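Local coordinates for putative uncharacterized protein (Chaetomium thermophilum, PDB 4XRI) that carries protein cargo into the nucleus as a transport receptor of the importin-beta family and probably binds a small GTPase, at residues I303-D308 with R319-F324; G218-H223 with A258-H263. The protein carries 2 engineered substitutions. All blocks are in the same frame, centred on the assembly; numbering follows the deposited sequence.

Contact 1 (I303-D308 with R319-F324); sequences IAIEDD and RPFYNF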
loop_
_atom_site.group_PDB
_atom_site.type_symbol
_atom_site.label_atom_id
_atom_site.label_comp_id
_atom_site.label_asym_id
_atom_site.label_seq_id
_atom_site.Cartn_x
_atom_site.Cartn_y
_atom_site.Cartn_z
ATOM N N ILE A 303 12.666 -13.030 5.239
ATOM C CA ILE A 303 12.615 -12.619 3.839
ATOM C C ILE A 303 13.251 -11.239 3.678
ATOM O O ILE A 303 14.042 -11.007 2.760
ATOM C CB ILE A 303 11.171 -12.587 3.296
ATOM C CG1 ILE A 303 10.645 -14.007 3.082
ATOM C CG2 ILE A 303 11.112 -11.826 1.980
ATOM C CD1 ILE A 303 9.144 -14.071 2.901
ATOM N N ALA A 304 12.903 -10.331 4.584
ATOM C CA ALA A 304 13.456 -8.981 4.580
ATOM C C ALA A 304 14.965 -9.007 4.795
ATOM O O ALA A 304 15.715 -8.335 4.084
ATOM C CB ALA A 304 12.787 -8.131 5.643
ATOM N N ILE A 305 15.401 -9.798 5.770
ATOM C CA ILE A 305 16.816 -9.911 6.104
ATOM C C ILE A 305 17.620 -10.478 4.938
ATOM O O ILE A 305 18.690 -9.966 4.601
ATOM C CB ILE A 305 17.024 -10.791 7.346
ATOM C CG1 ILE A 305 16.445 -10.095 8.578
ATOM C CG2 ILE A 305 18.500 -11.086 7.558
ATOM C CD1 ILE A 305 16.392 -10.971 9.800
ATOM N N GLU A 306 17.090 -11.530 4.319
ATOM C CA GLU A 306 17.724 -12.134 3.152
ATOM C C GLU A 306 17.890 -11.123 2.026
ATOM O O GLU A 306 18.947 -11.047 1.399
ATOM C CB GLU A 306 16.912 -13.329 2.657
ATOM C CG GLU A 306 17.030 -14.561 3.523
ATOM C CD GLU A 306 15.836 -15.480 3.377
ATOM O OE1 GLU A 306 14.991 -15.224 2.493
ATOM O OE2 GLU A 306 15.739 -16.451 4.155
ATOM N N ASP A 307 16.839 -10.349 1.778
ATOM C CA ASP A 307 16.858 -9.334 0.731
ATOM C C ASP A 307 17.866 -8.231 1.021
ATOM O O ASP A 307 18.605 -7.809 0.129
ATOM C CB ASP A 307 15.469 -8.722 0.552
ATOM C CG ASP A 307 14.524 -9.634 -0.201
ATOM O OD1 ASP A 307 15.010 -10.509 -0.948
ATOM O OD2 ASP A 307 13.295 -9.469 -0.051
ATOM N N ASP A 308 17.890 -7.763 2.264
ATOM C CA ASP A 308 18.801 -6.693 2.647
ATOM C C ASP A 308 20.255 -7.151 2.609
ATOM O O ASP A 308 21.129 -6.424 2.131
ATOM C CB ASP A 308 18.462 -6.166 4.041
ATOM C CG ASP A 308 17.161 -5.389 4.071
ATOM O OD1 ASP A 308 16.644 -5.046 2.987
ATOM O OD2 ASP A 308 16.658 -5.115 5.181
ATOM N N ARG A 319 22.742 -8.045 8.421
ATOM C CA ARG A 319 21.883 -8.183 9.586
ATOM C C ARG A 319 21.987 -9.608 10.114
ATOM O O ARG A 319 22.225 -10.538 9.342
ATOM C CB ARG A 319 20.430 -7.848 9.239
ATOM C CG ARG A 319 20.231 -6.481 8.622
ATOM C CD ARG A 319 18.813 -6.334 8.102
ATOM N NE ARG A 319 17.820 -6.562 9.149
ATOM C CZ ARG A 319 16.511 -6.623 8.936
ATOM N NH1 ARG A 319 16.031 -6.476 7.708
ATOM N NH2 ARG A 319 15.681 -6.837 9.949
ATOM N N PRO A 320 21.826 -9.782 11.435
ATOM C CA PRO A 320 21.794 -11.126 12.022
ATOM C C PRO A 320 20.722 -12.010 11.383
ATOM O O PRO A 320 19.579 -11.587 11.247
ATOM C CB PRO A 320 21.483 -10.854 13.498
ATOM C CG PRO A 320 22.028 -9.491 13.742
ATOM C CD PRO A 320 21.804 -8.729 12.467
ATOM N N PHE A 321 21.106 -13.221 10.988
ATOM C CA PHE A 321 20.197 -14.148 10.318
ATOM C C PHE A 321 20.419 -15.565 10.836
ATOM O O PHE A 321 21.534 -16.083 10.780
ATOM C CB PHE A 321 20.396 -14.086 8.799
ATOM C CG PHE A 321 19.468 -14.978 8.026
ATOM C CD1 PHE A 321 18.147 -14.618 7.829
ATOM C CD2 PHE A 321 19.920 -16.169 7.487
ATOM C CE1 PHE A 321 17.289 -15.434 7.117
ATOM C CE2 PHE A 321 19.069 -16.989 6.772
ATOM C CZ PHE A 321 17.751 -16.623 6.588
ATOM N N TYR A 322 19.353 -16.189 11.333
ATOM C CA TYR A 322 19.478 -17.456 12.048
ATOM C C TYR A 322 18.842 -18.638 11.324
ATOM O O TYR A 322 18.891 -19.762 11.819
ATOM C CB TYR A 322 18.858 -17.330 13.439
ATOM C CG TYR A 322 19.425 -16.199 14.264
ATOM C CD1 TYR A 322 20.795 -16.062 14.441
ATOM C CD2 TYR A 322 18.588 -15.267 14.866
ATOM C CE1 TYR A 322 21.317 -15.027 15.197
ATOM C CE2 TYR A 322 19.098 -14.231 15.621
ATOM C CZ TYR A 322 20.463 -14.114 15.784
ATOM O OH TYR A 322 20.966 -13.080 16.540
ATOM N N ASN A 323 18.243 -18.380 10.165
ATOM C CA ASN A 323 17.614 -19.431 9.365
ATOM C C ASN A 323 16.571 -20.242 10.136
ATOM O O ASN A 323 16.518 -21.466 10.013
ATOM C CB ASN A 323 18.678 -20.382 8.808
ATOM C CG ASN A 323 18.842 -20.260 7.306
ATOM O OD1 ASN A 323 17.879 -20.005 6.583
ATOM N ND2 ASN A 323 20.070 -20.434 6.829
ATOM N N PHE A 324 15.751 -19.557 10.928
ATOM C CA PHE A 324 14.726 -20.216 11.738
ATOM C C PHE A 324 13.778 -21.059 10.895
ATOM O O PHE A 324 13.530 -22.226 11.201
ATOM C CB PHE A 324 13.921 -19.182 12.528
ATOM C CG PHE A 324 14.666 -18.587 13.686
ATOM C CD1 PHE A 324 15.667 -19.298 14.327
ATOM C CD2 PHE A 324 14.365 -17.314 14.134
ATOM C CE1 PHE A 324 16.352 -18.748 15.393
ATOM C CE2 PHE A 324 15.044 -16.760 15.198
ATOM C CZ PHE A 324 16.039 -17.477 15.829
#

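Contact 2 (G218-H223 with A258-H263); sequences GNNFKH and ALYYEH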
loop_
_atom_site.group_PDB
_atom_site.type_symbol
_atom_site.label_atom_id
_atom_site.label_comp_id
_atom_site.label_asym_id
_atom_site.label_seq_id
_atom_site.Cartn_x
_atom_site.Cartn_y
_atom_site.Cartn_z
ATOM N N GLY A 218 10.456 -3.811 28.182
ATOM C CA GLY A 218 11.566 -4.685 27.851
ATOM C C GLY A 218 12.880 -3.936 27.794
ATOM O O GLY A 218 13.948 -4.547 27.704
ATOM N N ASN A 219 12.790 -2.608 27.878
ATOM C CA ASN A 219 13.903 -1.713 27.588
ATOM C C ASN A 219 14.601 -2.178 26.323
ATOM O O ASN A 219 15.820 -2.350 26.295
ATOM C CB ASN A 219 14.889 -1.638 28.755
ATOM C CG ASN A 219 15.843 -0.462 28.630
ATOM O OD1 ASN A 219 15.660 0.411 27.781
ATOM N ND2 ASN A 219 16.865 -0.434 29.477
ATOM N N ASN A 220 13.794 -2.420 25.295
ATOM C CA ASN A 220 14.271 -2.876 23.997
ATOM C C ASN A 220 15.060 -4.185 24.074
ATOM O O ASN A 220 15.915 -4.451 23.227
ATOM C CB ASN A 220 15.117 -1.784 23.344
ATOM C CG ASN A 220 14.394 -0.451 23.281
ATOM O OD1 ASN A 220 14.857 0.548 23.830
ATOM N ND2 ASN A 220 13.244 -0.435 22.616
ATOM N N PHE A 221 14.768 -4.988 25.096
ATOM C CA PHE A 221 15.291 -6.351 25.213
ATOM C C PHE A 221 16.817 -6.452 25.219
ATOM O O PHE A 221 17.369 -7.499 24.885
ATOM C CB PHE A 221 14.740 -7.209 24.070
ATOM C CG PHE A 221 13.603 -8.099 24.472
ATOM C CD1 PHE A 221 12.509 -7.593 25.151
ATOM C CD2 PHE A 221 13.624 -9.446 24.155
ATOM C CE1 PHE A 221 11.461 -8.417 25.518
ATOM C CE2 PHE A 221 12.581 -10.275 24.517
ATOM C CZ PHE A 221 11.497 -9.761 25.199
ATOM N N LYS A 222 17.494 -5.379 25.608
ATOM C CA LYS A 222 18.950 -5.337 25.519
ATOM C C LYS A 222 19.641 -6.193 26.577
ATOM O O LYS A 222 20.731 -6.714 26.344
ATOM C CB LYS A 222 19.449 -3.895 25.629
ATOM C CG LYS A 222 18.688 -2.905 24.769
ATOM C CD LYS A 222 19.491 -1.632 24.567
ATOM C CE LYS A 222 18.593 -0.468 24.197
ATOM N NZ LYS A 222 17.721 -0.078 25.341
ATOM N N HIS A 223 19.006 -6.337 27.735
ATOM C CA HIS A 223 19.642 -7.003 28.866
ATOM C C HIS A 223 19.069 -8.398 29.105
ATOM O O HIS A 223 17.856 -8.602 29.056
ATOM C CB HIS A 223 19.505 -6.138 30.119
ATOM C CG HIS A 223 19.857 -4.702 29.893
ATOM N ND1 HIS A 223 18.927 -3.686 29.953
ATOM C CD2 HIS A 223 21.037 -4.108 29.583
ATOM C CE1 HIS A 223 19.516 -2.532 29.703
ATOM N NE2 HIS A 223 20.798 -2.761 29.474
ATOM N N ALA A 258 8.545 -9.996 16.145
ATOM C CA ALA A 258 8.525 -8.898 15.180
ATOM C C ALA A 258 9.491 -7.789 15.581
ATOM O O ALA A 258 10.111 -7.150 14.731
ATOM C CB ALA A 258 7.116 -8.342 15.040
ATOM N N LEU A 259 9.622 -7.575 16.885
ATOM C CA LEU A 259 10.462 -6.503 17.403
ATOM C C LEU A 259 11.889 -6.949 17.698
ATOM O O LEU A 259 12.831 -6.178 17.521
ATOM C CB LEU A 259 9.847 -5.921 18.678
ATOM C CG LEU A 259 8.595 -5.053 18.555
ATOM C CD1 LEU A 259 7.881 -4.987 19.895
ATOM C CD2 LEU A 259 8.967 -3.655 18.084
ATOM N N TYR A 260 12.052 -8.187 18.156
ATOM C CA TYR A 260 13.337 -8.602 18.703
ATOM C C TYR A 260 13.868 -9.901 18.118
ATOM O O TYR A 260 14.443 -10.717 18.836
ATOM C CB TYR A 260 13.227 -8.729 20.222
ATOM C CG TYR A 260 12.652 -7.495 20.868
ATOM C CD1 TYR A 260 13.309 -6.278 20.777
ATOM C CD2 TYR A 260 11.448 -7.542 21.559
ATOM C CE1 TYR A 260 12.788 -5.141 21.355
ATOM C CE2 TYR A 260 10.919 -6.408 22.146
ATOM C CZ TYR A 260 11.594 -5.210 22.039
ATOM O OH TYR A 260 11.075 -4.077 22.617
ATOM N N TYR A 261 13.683 -10.076 16.814
ATOM C CA TYR A 261 14.170 -11.251 16.095
ATOM C C TYR A 261 15.617 -11.579 16.448
ATOM O O TYR A 261 15.966 -12.738 16.681
ATOM C CB TYR A 261 14.044 -11.034 14.583
ATOM C CG TYR A 261 14.750 -12.081 13.748
ATOM C CD1 TYR A 261 14.074 -13.202 13.292
ATOM C CD2 TYR A 261 16.091 -11.939 13.402
ATOM C CE1 TYR A 261 14.711 -14.156 12.526
ATOM C CE2 TYR A 261 16.738 -12.889 12.642
ATOM C CZ TYR A 261 16.042 -13.995 12.203
ATOM O OH TYR A 261 16.680 -14.947 11.444
ATOM N N GLU A 262 16.450 -10.544 16.492
ATOM C CA GLU A 262 17.885 -10.702 16.706
ATOM C C GLU A 262 18.232 -11.334 18.053
ATOM O O GLU A 262 19.334 -11.848 18.234
ATOM C CB GLU A 262 18.582 -9.345 16.581
ATOM C CG GLU A 262 18.165 -8.327 17.630
ATOM C CD GLU A 262 18.876 -6.997 17.463
ATOM O OE1 GLU A 262 19.817 -6.925 16.646
ATOM O OE2 GLU A 262 18.491 -6.022 18.145
ATOM N N HIS A 263 17.292 -11.300 18.995
ATOM C CA HIS A 263 17.536 -11.844 20.330
ATOM C C HIS A 263 16.920 -13.228 20.544
ATOM O O HIS A 263 16.943 -13.753 21.657
ATOM C CB HIS A 263 16.991 -10.895 21.405
ATOM C CG HIS A 263 17.638 -9.545 21.417
ATOM N ND1 HIS A 263 18.916 -9.331 21.886
ATOM C CD2 HIS A 263 17.167 -8.331 21.043
ATOM C CE1 HIS A 263 19.209 -8.047 21.788
ATOM N NE2 HIS A 263 18.166 -7.419 21.279
HETATM O O HOH W 1 11.585 -1.706 21.315
#

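Contact 1 (I303-D308 with R319-F324)
The loop between helix 285-310 and helix 324-340 folds back here along the helix it has just left, and residues 319-321 run back along its last turns, roughly antiparallel to it. Ile305, the buried residue of the contact, is the wedge. Its two branches divide: CG1, beside the backbone N, stands over one face of the Arg319 guanidinium, 3.5 Å from CZ, while CG2, anti to the backbone N, meets CD1 of the Phe321 ring at 3.6 Å. CD1 of Ile305 runs on past CG1 to the carbonyl O of Pro320. Arg319 reaches this place because its chain bends at chi3 (57°), which lays the guanidinium flat over the isoleucine and turns NH1 toward Asp308. The resulting salt bridge, Arg319 NH1 to Asp308 OD2 at 2.9 Å, lies near the guanidinium plane but is bent (N-H...O 136°), and NH1 comes to the carboxylate from above its plane. In this all-helical HEAT-repeat solenoid the loop is thereby held to helix 285-310 before helix 324-340 begins; Asn309 OD1 also accepts a hydrogen bond from Arg319 N. Phe321, with CG anti to its backbone N (chi1 -178°), projects its ring toward the helix, where Glu306 crosses it obliquely, OE2 lying 3.2 Å from CZ and CG close to CE1.

Contact 2 (G218-H223 with A258-H263)
Tyr260 OH is gripped twice: by a water at 2.8 Å and, weakly, by the carbonyl O of Leu214. The same water accepts from Asn220 ND2 over a short 2.5 Å, so it bridges the loop before helix 224-238 to Tyr260 on the segment 258-263. Next to this bridge the rings take over. Phe221 and Tyr260 form an offset stack, their planes only 3° apart and their centroids separated by 4.3 Å, with Phe221 CG displaced toward the rim of the tyrosine. Phe221 CB adds a CH-pi contact, 3.8 Å from the Tyr260 ring centroid. On the opposite face of that ring sits Leu259 CB, so the tyrosine is clamped from both sides. Phe221 holds its ring there with chi1 at -101°, off the staggered positions. An alanine at Tyr260 would remove the ring and the hydroxyl, and would probably loosen Phe221 and break the water bridge to Asn220.

His263 is held near by its backbone N, bonded to Tyr260 O at 2.9 Å, and it presents a ring face to Phe221 O, which lies 3.6 Å from CE1. That carbonyl accepts a hydrogen bond from Arg227 NE on helix 224-238. Lys222 NZ turns back to Asn219 O at 3.1 Å, bracing the loop from within. The carbonyl over the imidazole would, if anything, ease protonation of His263, though the nearby arginine would oppose it, while the direct hold between the two segments is aromatic, with its polar link left to a water.

Overall arrangement
Contact 1 lies at the surface and contact 2 is partly buried, on the same side of the chain's centre, their own centres about 16 Å apart. Both pin a loop to a helix of the solenoid, but not the same helix: 285-310 in contact 1, 243-260 in contact 2. Their chemistry differs accordingly: the more exposed contact 1 has a salt bridge beside Ile305; the better buried contact 2 has stacked rings with a water at the polar end. Residues 261 and 262 join them. Tyr322 probably bonds twice, OH to Glu262 O (2.7 Å) and N to Tyr261 OH, and Ile305 CD1 packs on the Tyr261 ring, so the two contacts meet directly.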